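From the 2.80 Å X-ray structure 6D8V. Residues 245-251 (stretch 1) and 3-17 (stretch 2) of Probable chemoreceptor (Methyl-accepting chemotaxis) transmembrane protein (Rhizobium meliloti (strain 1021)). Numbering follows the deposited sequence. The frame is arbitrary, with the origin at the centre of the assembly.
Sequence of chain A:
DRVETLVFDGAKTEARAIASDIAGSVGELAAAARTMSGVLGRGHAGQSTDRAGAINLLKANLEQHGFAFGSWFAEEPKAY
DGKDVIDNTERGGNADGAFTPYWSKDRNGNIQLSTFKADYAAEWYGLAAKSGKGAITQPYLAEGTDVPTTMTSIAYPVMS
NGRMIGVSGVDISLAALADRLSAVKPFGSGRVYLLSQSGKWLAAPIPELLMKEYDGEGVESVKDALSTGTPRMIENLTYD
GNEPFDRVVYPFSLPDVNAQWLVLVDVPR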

# COMPACT_ATOMS: atom_id res chain seq x y z
N PHE A 245 6.94 -27.40 8.07
CA PHE A 245 7.21 -26.90 6.75
C PHE A 245 8.36 -25.97 6.78
O PHE A 245 8.92 -25.68 7.81
CB PHE A 245 6.00 -26.22 6.16
CG PHE A 245 5.44 -25.13 7.00
CD1 PHE A 245 4.12 -24.87 6.97
CD2 PHE A 245 6.24 -24.36 7.79
CE1 PHE A 245 3.60 -23.88 7.74
CE2 PHE A 245 5.74 -23.36 8.53
CZ PHE A 245 4.43 -23.12 8.52
N ASP A 246 8.70 -25.53 5.60
CA ASP A 246 9.79 -24.57 5.43
C ASP A 246 9.22 -23.21 5.04
O ASP A 246 8.22 -23.12 4.33
CB ASP A 246 10.77 -25.04 4.35
CG ASP A 246 11.44 -26.36 4.69
OD1 ASP A 246 12.10 -26.44 5.75
OD2 ASP A 246 11.30 -27.31 3.90
N ARG A 247 9.88 -22.15 5.51
CA ARG A 247 9.50 -20.78 5.18
C ARG A 247 10.60 -20.18 4.33
O ARG A 247 11.72 -19.99 4.81
CB ARG A 247 9.26 -19.95 6.44
CG ARG A 247 8.81 -18.52 6.16
CD ARG A 247 7.34 -18.32 6.49
NE ARG A 247 7.10 -18.17 7.93
CZ ARG A 247 5.94 -18.37 8.53
NH1 ARG A 247 4.88 -18.73 7.82
NH2 ARG A 247 5.83 -18.21 9.84
N VAL A 248 10.29 -19.88 3.07
CA VAL A 248 11.22 -19.18 2.19
C VAL A 248 10.81 -17.71 2.13
O VAL A 248 9.64 -17.40 1.89
CB VAL A 248 11.24 -19.80 0.78
CG1 VAL A 248 12.06 -18.94 -0.15
CG2 VAL A 248 11.81 -21.20 0.83
N VAL A 249 11.77 -16.82 2.34
CA VAL A 249 11.54 -15.39 2.28
C VAL A 249 12.20 -14.85 1.02
O VAL A 249 13.33 -15.22 0.69
CB VAL A 249 12.07 -14.68 3.54
CG1 VAL A 249 11.71 -15.49 4.77
CG2 VAL A 249 13.56 -14.51 3.46
N TYR A 250 11.49 -13.97 0.31
CA TYR A 250 11.92 -13.51 -1.01
C TYR A 250 11.70 -12.00 -1.09
O TYR A 250 10.59 -11.54 -1.39
CB TYR A 250 11.16 -14.24 -2.12
CG TYR A 250 11.69 -14.07 -3.52
CD1 TYR A 250 12.68 -14.91 -4.02
CD2 TYR A 250 11.18 -13.08 -4.36
CE1 TYR A 250 13.16 -14.77 -5.31
CE2 TYR A 250 11.65 -12.93 -5.65
CZ TYR A 250 12.64 -13.77 -6.13
OH TYR A 250 13.11 -13.61 -7.42
N PRO A 251 12.73 -11.21 -0.80
CA PRO A 251 12.61 -9.76 -0.99
C PRO A 251 12.49 -9.41 -2.46
O PRO A 251 12.99 -10.12 -3.33
CB PRO A 251 13.91 -9.21 -0.39
CG PRO A 251 14.85 -10.36 -0.38
CD PRO A 251 14.01 -11.59 -0.19
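Stretch 2 (3-17) VETLVFDGAKTEARA

What forms the apolar centre of the contact? Val 248, in the middle of the strand, points its CA-to-CB bond toward the helix and packs against both Ala 11 and Phe 8. Its CG2 lies 3.7 Å from CB of Ala 11, and its CG1 lies 3.8 Å from CE1 of Phe 8, meeting that ring at the edge, near its plane. The CA-to-CB bond of Phe 8 runs sideways to the strand, but with chi1 in the t well the end of the side chain comes nearer. Two residues along the strand, the ring of Tyr 250 takes up the next place. CB of Ala 15 lies over one face of it, 3.4 Å from CG of Tyr 250 and 3.9 Å from the ring centroid, 30° off the ring normal, a CH-pi contact. The small side chains of Ala 11 and Ala 15 accompany a close backbone approach: CA of Val 248 is 6.7 Å from CA of Ala 11, and CA of Tyr 250 is 6.4 Å from CA of Ala 15.

How does the helix run over the strand? Residues 3-17 are helical throughout, tied by backbone hydrogen bonds from each amide from Val 7 to Ala 17 to the carbonyl four residues earlier, such as Ala 15 N to Ala 11 O at 2.8 Å. Residues 245-251 are extended, and both elements continue beyond these limits. Their N-to-C directions differ by 42°, with a signed crossing angle of -42°, and the axes approach to 8.9 Å. Alternate strand residues Asp 246, Val 248 and Tyr 250 point toward the helix, a spacing that matches successive helical turns at Val 7, Ala 11 and Ala 15. The two elements diverge toward their N-terminal ends, where CA of Asp 246 is 8.2 Å from CA of Val 7. In all, 457 Å² is buried, summed over both sides.

What happens where Tyr 250 leaves the apolar centre? Its CE1 is 4.0 Å from the backbone O of Lys 12, and its CD1 is 4.1 Å from CG of the same residue. The lysine thus offers its aliphatic part, while its end leads away and NZ forms a salt bridge with OD1 of Asp 9 at 3.2 Å. Farther out, the phenol oxygen meets Arg 16 on the surface: NH1 of Arg 16 donates a weak hydrogen bond to OH of Tyr 250, 2.8 Å long but bent to 123° at the hydrogen.

What lies at the other polar edge? Here the CA-to-CB bond of Asp 246 points toward the helix, and its carboxylate lies close to Glu 4 and Val 7. Its OD2 is 3.9 Å from CG1 of Val 7, and its OD1 comes within 3.2 Å of OE1 of Glu 4. This last pair brings two like-charged carboxylates together without a hydrogen bond between them, although OD1 of Asp 246 is hydrogen-bonded elsewhere in the structure.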

# COMPACT_ATOMS: atom_id res chain seq x y z
N VAL A 3 17.02 -32.42 -1.15
CA VAL A 3 15.60 -32.18 -0.94
C VAL A 3 15.36 -30.72 -0.57
O VAL A 3 14.57 -30.02 -1.23
CB VAL A 3 15.06 -33.12 0.14
CG1 VAL A 3 13.53 -33.08 0.17
CG2 VAL A 3 15.57 -34.54 -0.08
N GLU A 4 16.04 -30.23 0.47
CA GLU A 4 15.86 -28.84 0.88
C GLU A 4 16.25 -27.87 -0.22
O GLU A 4 15.63 -26.82 -0.36
CB GLU A 4 16.66 -28.57 2.15
CG GLU A 4 16.13 -29.32 3.37
CD GLU A 4 14.80 -28.78 3.86
OE1 GLU A 4 14.78 -27.64 4.36
OE2 GLU A 4 13.77 -29.49 3.74
N THR A 5 17.28 -28.20 -1.01
CA THR A 5 17.65 -27.32 -2.11
C THR A 5 16.53 -27.22 -3.14
O THR A 5 16.18 -26.12 -3.59
CB THR A 5 18.95 -27.81 -2.76
OG1 THR A 5 19.70 -26.68 -3.22
N LEU A 6 15.94 -28.36 -3.51
CA LEU A 6 14.83 -28.36 -4.46
C LEU A 6 13.63 -27.59 -3.92
O LEU A 6 12.95 -26.88 -4.67
CB LEU A 6 14.44 -29.80 -4.80
CG LEU A 6 13.10 -30.01 -5.50
CD1 LEU A 6 12.90 -28.98 -6.59
CD2 LEU A 6 13.03 -31.42 -6.08
N VAL A 7 13.34 -27.73 -2.63
CA VAL A 7 12.27 -26.92 -2.04
C VAL A 7 12.61 -25.45 -2.15
O VAL A 7 11.77 -24.62 -2.53
CB VAL A 7 12.02 -27.35 -0.58
CG1 VAL A 7 10.96 -26.46 0.06
CG2 VAL A 7 11.59 -28.81 -0.52
N PHE A 8 13.86 -25.09 -1.83
CA PHE A 8 14.29 -23.70 -1.94
C PHE A 8 14.14 -23.18 -3.37
O PHE A 8 13.63 -22.07 -3.58
CB PHE A 8 15.73 -23.57 -1.45
CG PHE A 8 16.18 -22.16 -1.19
CD1 PHE A 8 15.27 -21.12 -1.14
CD2 PHE A 8 17.52 -21.88 -1.00
CE1 PHE A 8 15.69 -19.82 -0.91
CE2 PHE A 8 17.95 -20.58 -0.77
CZ PHE A 8 17.03 -19.55 -0.73
N ASP A 9 14.56 -23.96 -4.37
CA ASP A 9 14.44 -23.49 -5.75
C ASP A 9 12.98 -23.31 -6.14
O ASP A 9 12.57 -22.21 -6.54
CB ASP A 9 15.16 -24.44 -6.70
CG ASP A 9 16.67 -24.44 -6.52
OD1 ASP A 9 17.23 -23.41 -6.07
OD2 ASP A 9 17.31 -25.46 -6.84
N GLY A 10 12.17 -24.37 -6.03
CA GLY A 10 10.77 -24.27 -6.42
C GLY A 10 10.05 -23.09 -5.78
O GLY A 10 9.34 -22.34 -6.45
N ALA A 11 10.23 -22.93 -4.47
CA ALA A 11 9.66 -21.77 -3.78
C ALA A 11 10.19 -20.46 -4.35
O ALA A 11 9.43 -19.50 -4.53
CB ALA A 11 9.96 -21.85 -2.28
N LYS A 12 11.50 -20.39 -4.64
CA LYS A 12 12.06 -19.20 -5.26
C LYS A 12 11.40 -18.90 -6.60
O LYS A 12 11.03 -17.76 -6.89
CB LYS A 12 13.57 -19.35 -5.44
CG LYS A 12 14.40 -18.56 -4.47
CD LYS A 12 15.71 -19.28 -4.20
CE LYS A 12 16.50 -19.52 -5.48
NZ LYS A 12 17.69 -20.38 -5.22
N THR A 13 11.25 -19.94 -7.43
CA THR A 13 10.66 -19.75 -8.76
C THR A 13 9.25 -19.19 -8.66
O THR A 13 8.85 -18.33 -9.45
CB THR A 13 10.65 -21.09 -9.51
OG1 THR A 13 11.97 -21.35 -10.02
CG2 THR A 13 9.65 -21.05 -10.65
N GLU A 14 8.49 -19.66 -7.67
CA GLU A 14 7.12 -19.22 -7.49
C GLU A 14 7.07 -17.84 -6.82
O GLU A 14 6.21 -17.02 -7.15
CB GLU A 14 6.38 -20.28 -6.68
CG GLU A 14 4.90 -20.14 -6.53
CD GLU A 14 4.34 -21.26 -5.68
OE1 GLU A 14 4.73 -22.43 -5.92
OE2 GLU A 14 3.52 -20.98 -4.78
N ALA A 15 7.98 -17.58 -5.88
CA ALA A 15 8.07 -16.23 -5.30
C ALA A 15 8.46 -15.21 -6.35
O ALA A 15 7.92 -14.09 -6.35
CB ALA A 15 9.07 -16.20 -4.14
N ARG A 16 9.37 -15.57 -7.26
CA ARG A 16 9.70 -14.70 -8.38
C ARG A 16 8.45 -14.36 -9.19
O ARG A 16 8.23 -13.21 -9.56
CB ARG A 16 10.78 -15.34 -9.25
CG ARG A 16 11.16 -14.57 -10.52
CD ARG A 16 12.64 -14.74 -10.88
NE ARG A 16 13.12 -16.11 -10.68
CZ ARG A 16 13.98 -16.48 -9.73
NH1 ARG A 16 14.47 -15.59 -8.88
NH2 ARG A 16 14.35 -17.75 -9.63
N ALA A 17 7.60 -15.36 -9.44
CA ALA A 17 6.33 -15.11 -10.12
C ALA A 17 5.42 -14.19 -9.31
O ALA A 17 4.80 -13.28 -9.87
CB ALA A 17 5.62 -16.43 -10.41